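Long-range contact in myosin-2 (Saccharomyces cerevisiae, PDB 6IXO), which carries organelles and other cargo along actin cables, gripping cargo receptors with the globular tail domain described here and pulling with its motor domain: residues N176-S188 / F251-V264. Numbering follows the deposited sequence.
Sequences NAVVISESLPGFS and FLSWKRGLQLNYNV
Val-178 and Asn-263 meet where helical segments 176-180 and 254-264 run roughly antiparallel (150°), their axes 8.9 Å apart. This is the tight part of the contact. Val-178 CG1 packs on Leu-260 CD1 at 3.8 Å, with Met-202 and Cys-241 of neighbouring helices closing round the valine. Asn-263 ND2 gives a 2.8 Å bond to Val-178 O, which lies near the amide plane although the nitrogen sits above the carbonyl plane. Arg-256, its chain bent at chi2 and chi3 (60° and 57°), brings NH1 to Ile-180 O at 3.2 Å, and Phe-251 CZ stands over the outer part of one guanidinium face.

Beyond the helix end, the loop runs on along helix 254-273 toward its N-terminal end. Ser-183 OG donates to Gln-259 O (3.0 Å), and Leu-184 N to Gln-259 OE1. The Phe-187 ring is well packed between Lys-255 CG and Leu-184 CD1 on opposite faces, and Lys-255 NZ continues to Phe-187 O. The loose side is exposed, poorly ordered Ser-188, whose OG takes only a weak bond from Gln-259 NE2. Glu-182 holds Gly-186 N through OE1 and Ser-188 N through OE2; an alanine here would probably leave both amides without their carboxylate and the type II turn at Leu-184 to Phe-187 freer to shift. Side-chain to backbone hydrogen bonds, given from both segments, and the packing of Phe-187 and Leu-184 together probably set the loop's course in this cargo-binding domain.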
loop_
_atom_site.group_PDB
_atom_site.type_symbol
_atom_site.label_atom_id
_atom_site.label_comp_id
_atom_site.label_asym_id
_atom_site.label_seq_id
_atom_site.Cartn_x
_atom_site.Cartn_y
_atom_site.Cartn_z
ATOM N N ASN A 176 4.110 3.494 -19.771
ATOM C CA ASN A 176 5.095 3.157 -20.791
ATOM C C ASN A 176 5.267 1.618 -20.877
ATOM O O ASN A 176 5.339 1.048 -21.948
ATOM C CB ASN A 176 6.442 3.814 -20.498
ATOM C CG ASN A 176 7.402 3.709 -21.686
ATOM O OD1 ASN A 176 8.339 2.906 -21.694
ATOM N ND2 ASN A 176 7.145 4.508 -22.704
ATOM N N ALA A 177 5.336 0.968 -19.718
ATOM C CA ALA A 177 5.579 -0.481 -19.694
ATOM C C ALA A 177 4.443 -1.279 -20.349
ATOM O O ALA A 177 4.687 -2.194 -21.141
ATOM C CB ALA A 177 5.770 -0.933 -18.241
ATOM N N VAL A 178 3.202 -0.959 -20.001
ATOM C CA VAL A 178 2.056 -1.728 -20.499
ATOM C C VAL A 178 1.676 -1.330 -21.928
ATOM O O VAL A 178 1.494 -2.180 -22.783
ATOM C CB VAL A 178 0.845 -1.555 -19.564
ATOM C CG1 VAL A 178 -0.418 -2.181 -20.133
ATOM C CG2 VAL A 178 1.165 -2.157 -18.147
ATOM N N VAL A 179 1.566 -0.017 -22.163
ATOM C CA VAL A 179 0.966 0.497 -23.403
ATOM C C VAL A 179 1.981 0.675 -24.519
ATOM O O VAL A 179 1.713 0.380 -25.676
ATOM C CB VAL A 179 0.238 1.842 -23.113
ATOM C CG1 VAL A 179 -0.358 2.429 -24.382
ATOM C CG2 VAL A 179 -0.891 1.603 -22.095
ATOM N N ILE A 180 3.153 1.170 -24.178
ATOM C CA ILE A 180 4.111 1.604 -25.190
ATOM C C ILE A 180 5.247 0.595 -25.434
ATOM O O ILE A 180 5.576 0.326 -26.580
ATOM C CB ILE A 180 4.760 2.980 -24.796
ATOM C CG1 ILE A 180 3.687 4.057 -24.629
ATOM C CG2 ILE A 180 5.816 3.408 -25.847
ATOM C CD1 ILE A 180 2.971 4.418 -25.956
ATOM N N SER A 181 5.878 0.081 -24.367
ATOM C CA SER A 181 7.063 -0.793 -24.532
ATOM C C SER A 181 6.700 -2.065 -25.296
ATOM O O SER A 181 5.632 -2.648 -25.104
ATOM C CB SER A 181 7.701 -1.199 -23.193
ATOM O OG SER A 181 6.984 -2.269 -22.593
ATOM N N GLU A 182 7.601 -2.486 -26.173
ATOM C CA GLU A 182 7.327 -3.642 -26.996
ATOM C C GLU A 182 7.822 -4.891 -26.325
ATOM O O GLU A 182 9.017 -5.069 -26.111
ATOM C CB GLU A 182 7.957 -3.479 -28.380
ATOM C CG GLU A 182 7.283 -2.399 -29.193
ATOM C CD GLU A 182 7.775 -2.364 -30.620
ATOM O OE1 GLU A 182 8.956 -2.012 -30.829
ATOM O OE2 GLU A 182 6.992 -2.728 -31.528
ATOM N N SER A 183 6.886 -5.753 -25.963
ATOM C CA SER A 183 7.213 -7.135 -25.630
ATOM C C SER A 183 7.888 -7.816 -26.820
ATOM O O SER A 183 8.685 -8.725 -26.659
ATOM C CB SER A 183 5.947 -7.883 -25.231
ATOM O OG SER A 183 4.801 -7.241 -25.778
ATOM N N LEU A 184 7.554 -7.384 -28.032
ATOM C CA LEU A 184 8.273 -7.889 -29.204
ATOM C C LEU A 184 8.969 -6.744 -29.919
ATOM O O LEU A 184 8.409 -6.146 -30.836
ATOM C CB LEU A 184 7.325 -8.615 -30.157
ATOM C CG LEU A 184 6.501 -9.723 -29.519
ATOM C CD1 LEU A 184 5.181 -9.819 -30.256
ATOM C CD2 LEU A 184 7.268 -11.084 -29.518
ATOM N N PRO A 185 10.191 -6.417 -29.479
ATOM C CA PRO A 185 10.956 -5.314 -30.069
ATOM C C PRO A 185 11.009 -5.419 -31.601
ATOM O O PRO A 185 11.316 -6.504 -32.121
ATOM C CB PRO A 185 12.343 -5.483 -29.443
ATOM C CG PRO A 185 12.069 -6.151 -28.126
ATOM C CD PRO A 185 10.934 -7.098 -28.405
ATOM N N GLY A 186 10.659 -4.328 -32.288
ATOM C CA GLY A 186 10.680 -4.264 -33.745
ATOM C C GLY A 186 9.441 -4.768 -34.478
ATOM O O GLY A 186 9.291 -4.547 -35.685
ATOM N N PHE A 187 8.560 -5.448 -33.745
ATOM C CA PHE A 187 7.361 -6.087 -34.292
ATOM C C PHE A 187 6.457 -5.119 -35.044
ATOM O O PHE A 187 6.008 -5.409 -36.154
ATOM C CB PHE A 187 6.571 -6.724 -33.156
ATOM C CG PHE A 187 5.546 -7.737 -33.586
ATOM C CD1 PHE A 187 5.851 -8.722 -34.525
ATOM C CD2 PHE A 187 4.288 -7.747 -32.983
ATOM C CE1 PHE A 187 4.900 -9.676 -34.880
ATOM C CE2 PHE A 187 3.330 -8.701 -33.334
ATOM C CZ PHE A 187 3.651 -9.676 -34.253
ATOM N N SER A 188 6.172 -3.981 -34.416
ATOM C CA SER A 188 5.304 -2.977 -35.016
ATOM C C SER A 188 6.069 -2.134 -36.035
ATOM O O SER A 188 6.460 -1.003 -35.757
ATOM C CB SER A 188 4.688 -2.094 -33.933
ATOM O OG SER A 188 3.824 -2.840 -33.083
ATOM N N PHE A 251 -2.595 3.743 -33.779
ATOM C CA PHE A 251 -1.783 2.925 -32.890
ATOM C C PHE A 251 -2.358 1.540 -32.656
ATOM O O PHE A 251 -1.624 0.554 -32.586
ATOM C CB PHE A 251 -1.654 3.678 -31.560
ATOM C CG PHE A 251 -0.790 3.005 -30.523
ATOM C CD1 PHE A 251 0.589 3.184 -30.522
ATOM C CD2 PHE A 251 -1.374 2.246 -29.500
ATOM C CE1 PHE A 251 1.382 2.601 -29.520
ATOM C CE2 PHE A 251 -0.592 1.689 -28.487
ATOM C CZ PHE A 251 0.790 1.878 -28.501
ATOM N N LEU A 252 -3.670 1.473 -32.493
ATOM C CA LEU A 252 -4.328 0.212 -32.153
ATOM C C LEU A 252 -4.379 -0.661 -33.412
ATOM O O LEU A 252 -4.774 -0.197 -34.464
ATOM C CB LEU A 252 -5.737 0.466 -31.617
ATOM C CG LEU A 252 -5.822 1.482 -30.446
ATOM C CD1 LEU A 252 -7.253 1.896 -30.306
ATOM C CD2 LEU A 252 -5.323 0.749 -29.170
ATOM N N SER A 253 -3.913 -1.895 -33.290
ATOM C CA SER A 253 -3.711 -2.784 -34.430
ATOM C C SER A 253 -3.627 -4.204 -33.882
ATOM O O SER A 253 -3.497 -4.414 -32.652
ATOM C CB SER A 253 -2.428 -2.462 -35.179
ATOM O OG SER A 253 -1.284 -2.780 -34.371
ATOM N N TRP A 254 -3.677 -5.164 -34.781
ATOM C CA TRP A 254 -3.494 -6.539 -34.368
ATOM C C TRP A 254 -2.150 -6.762 -33.660
ATOM O O TRP A 254 -2.086 -7.387 -32.567
ATOM C CB TRP A 254 -3.618 -7.468 -35.590
ATOM C CG TRP A 254 -3.438 -8.907 -35.203
ATOM C CD1 TRP A 254 -4.431 -9.797 -34.847
ATOM C CD2 TRP A 254 -2.196 -9.628 -35.121
ATOM N NE1 TRP A 254 -3.867 -11.023 -34.533
ATOM C CE2 TRP A 254 -2.503 -10.946 -34.680
ATOM C CE3 TRP A 254 -0.860 -9.291 -35.358
ATOM C CZ2 TRP A 254 -1.511 -11.938 -34.501
ATOM C CZ3 TRP A 254 0.127 -10.279 -35.166
ATOM C CH2 TRP A 254 -0.208 -11.581 -34.736
ATOM N N LYS A 255 -1.070 -6.263 -34.252
ATOM C CA LYS A 255 0.243 -6.417 -33.611
ATOM C C LYS A 255 0.308 -5.798 -32.229
ATOM O O LYS A 255 0.851 -6.395 -31.319
ATOM C CB LYS A 255 1.342 -5.816 -34.463
ATOM C CG LYS A 255 1.636 -6.646 -35.723
ATOM C CD LYS A 255 2.659 -5.933 -36.625
ATOM C CE LYS A 255 3.051 -6.746 -37.787
ATOM N NZ LYS A 255 4.238 -6.148 -38.480
ATOM N N ARG A 256 -0.214 -4.584 -32.090
ATOM C CA ARG A 256 -0.242 -3.920 -30.794
ATOM C C ARG A 256 -1.103 -4.746 -29.841
ATOM O O ARG A 256 -0.799 -4.864 -28.630
ATOM C CB ARG A 256 -0.771 -2.464 -30.947
ATOM C CG ARG A 256 -0.798 -1.702 -29.663
ATOM C CD ARG A 256 0.618 -1.600 -29.052
ATOM N NE ARG A 256 1.564 -0.982 -29.986
ATOM C CZ ARG A 256 2.843 -0.720 -29.701
ATOM N NH1 ARG A 256 3.365 -1.033 -28.499
ATOM N NH2 ARG A 256 3.604 -0.133 -30.622
ATOM N N GLY A 257 -2.166 -5.351 -30.360
ATOM C CA GLY A 257 -3.006 -6.188 -29.496
ATOM C C GLY A 257 -2.258 -7.412 -28.963
ATOM O O GLY A 257 -2.353 -7.779 -27.772
ATOM N N LEU A 258 -1.491 -8.050 -29.831
ATOM C CA LEU A 258 -0.706 -9.220 -29.409
ATOM C C LEU A 258 0.299 -8.775 -28.317
ATOM O O LEU A 258 0.464 -9.425 -27.270
ATOM C CB LEU A 258 0.036 -9.815 -30.615
ATOM C CG LEU A 258 0.769 -11.105 -30.232
ATOM C CD1 LEU A 258 -0.253 -12.172 -29.865
ATOM C CD2 LEU A 258 1.699 -11.588 -31.355
ATOM N N GLN A 259 0.954 -7.638 -28.544
ATOM C CA GLN A 259 1.935 -7.151 -27.562
ATOM C C GLN A 259 1.302 -6.760 -26.260
ATOM O O GLN A 259 1.863 -7.046 -25.180
ATOM C CB GLN A 259 2.745 -5.973 -28.098
ATOM C CG GLN A 259 3.660 -6.465 -29.199
ATOM C CD GLN A 259 4.476 -5.377 -29.810
ATOM O OE1 GLN A 259 5.608 -5.154 -29.393
ATOM N NE2 GLN A 259 3.915 -4.682 -30.808
ATOM N N LEU A 260 0.158 -6.095 -26.331
ATOM C CA LEU A 260 -0.591 -5.778 -25.121
ATOM C C LEU A 260 -0.971 -7.066 -24.364
ATOM O O LEU A 260 -0.888 -7.129 -23.113
ATOM C CB LEU A 260 -1.839 -4.949 -25.443
ATOM C CG LEU A 260 -2.760 -4.538 -24.280
ATOM C CD1 LEU A 260 -1.993 -3.570 -23.288
ATOM C CD2 LEU A 260 -4.035 -3.807 -24.803
ATOM N N ASN A 261 -1.419 -8.076 -25.103
ATOM C CA ASN A 261 -1.749 -9.378 -24.518
ATOM C C ASN A 261 -0.546 -9.884 -23.729
ATOM O O ASN A 261 -0.689 -10.261 -22.562
ATOM C CB ASN A 261 -2.170 -10.383 -25.619
ATOM C CG ASN A 261 -2.227 -11.830 -25.111
ATOM O OD1 ASN A 261 -2.551 -12.079 -23.978
ATOM N ND2 ASN A 261 -1.878 -12.771 -25.959
ATOM N N TYR A 262 0.639 -9.859 -24.337
ATOM C CA TYR A 262 1.821 -10.429 -23.663
ATOM C C TYR A 262 2.166 -9.591 -22.421
ATOM O O TYR A 262 2.516 -10.142 -21.372
ATOM C CB TYR A 262 3.031 -10.482 -24.598
ATOM C CG TYR A 262 2.920 -11.493 -25.720
ATOM C CD1 TYR A 262 1.905 -12.438 -25.733
ATOM C CD2 TYR A 262 3.836 -11.487 -26.779
ATOM C CE1 TYR A 262 1.820 -13.385 -26.786
ATOM C CE2 TYR A 262 3.749 -12.392 -27.826
ATOM C CZ TYR A 262 2.745 -13.351 -27.835
ATOM O OH TYR A 262 2.693 -14.288 -28.871
ATOM N N ASN A 263 2.075 -8.269 -22.536
ATOM C CA ASN A 263 2.344 -7.428 -21.347
ATOM C C ASN A 263 1.399 -7.704 -20.182
ATOM O O ASN A 263 1.816 -7.946 -19.010
ATOM C CB ASN A 263 2.257 -5.956 -21.754
ATOM C CG ASN A 263 3.419 -5.521 -22.611
ATOM O OD1 ASN A 263 4.414 -6.257 -22.738
ATOM N ND2 ASN A 263 3.325 -4.291 -23.208
ATOM N N VAL A 264 0.111 -7.667 -20.472
ATOM C CA VAL A 264 -0.921 -7.872 -19.466
ATOM C C VAL A 264 -0.949 -9.290 -18.885
ATOM O O VAL A 264 -1.147 -9.495 -17.664
ATOM C CB VAL A 264 -2.317 -7.539 -20.066
ATOM C CG1 VAL A 264 -3.408 -7.683 -19.041
ATOM C CG2 VAL A 264 -2.300 -6.107 -20.556
HETATM O O HOH W 1 2.900 -2.625 -26.589
HETATM O O HOH W 2 6.277 1.067 -29.167
HETATM O O HOH W 3 1.358 -1.943 -35.209
#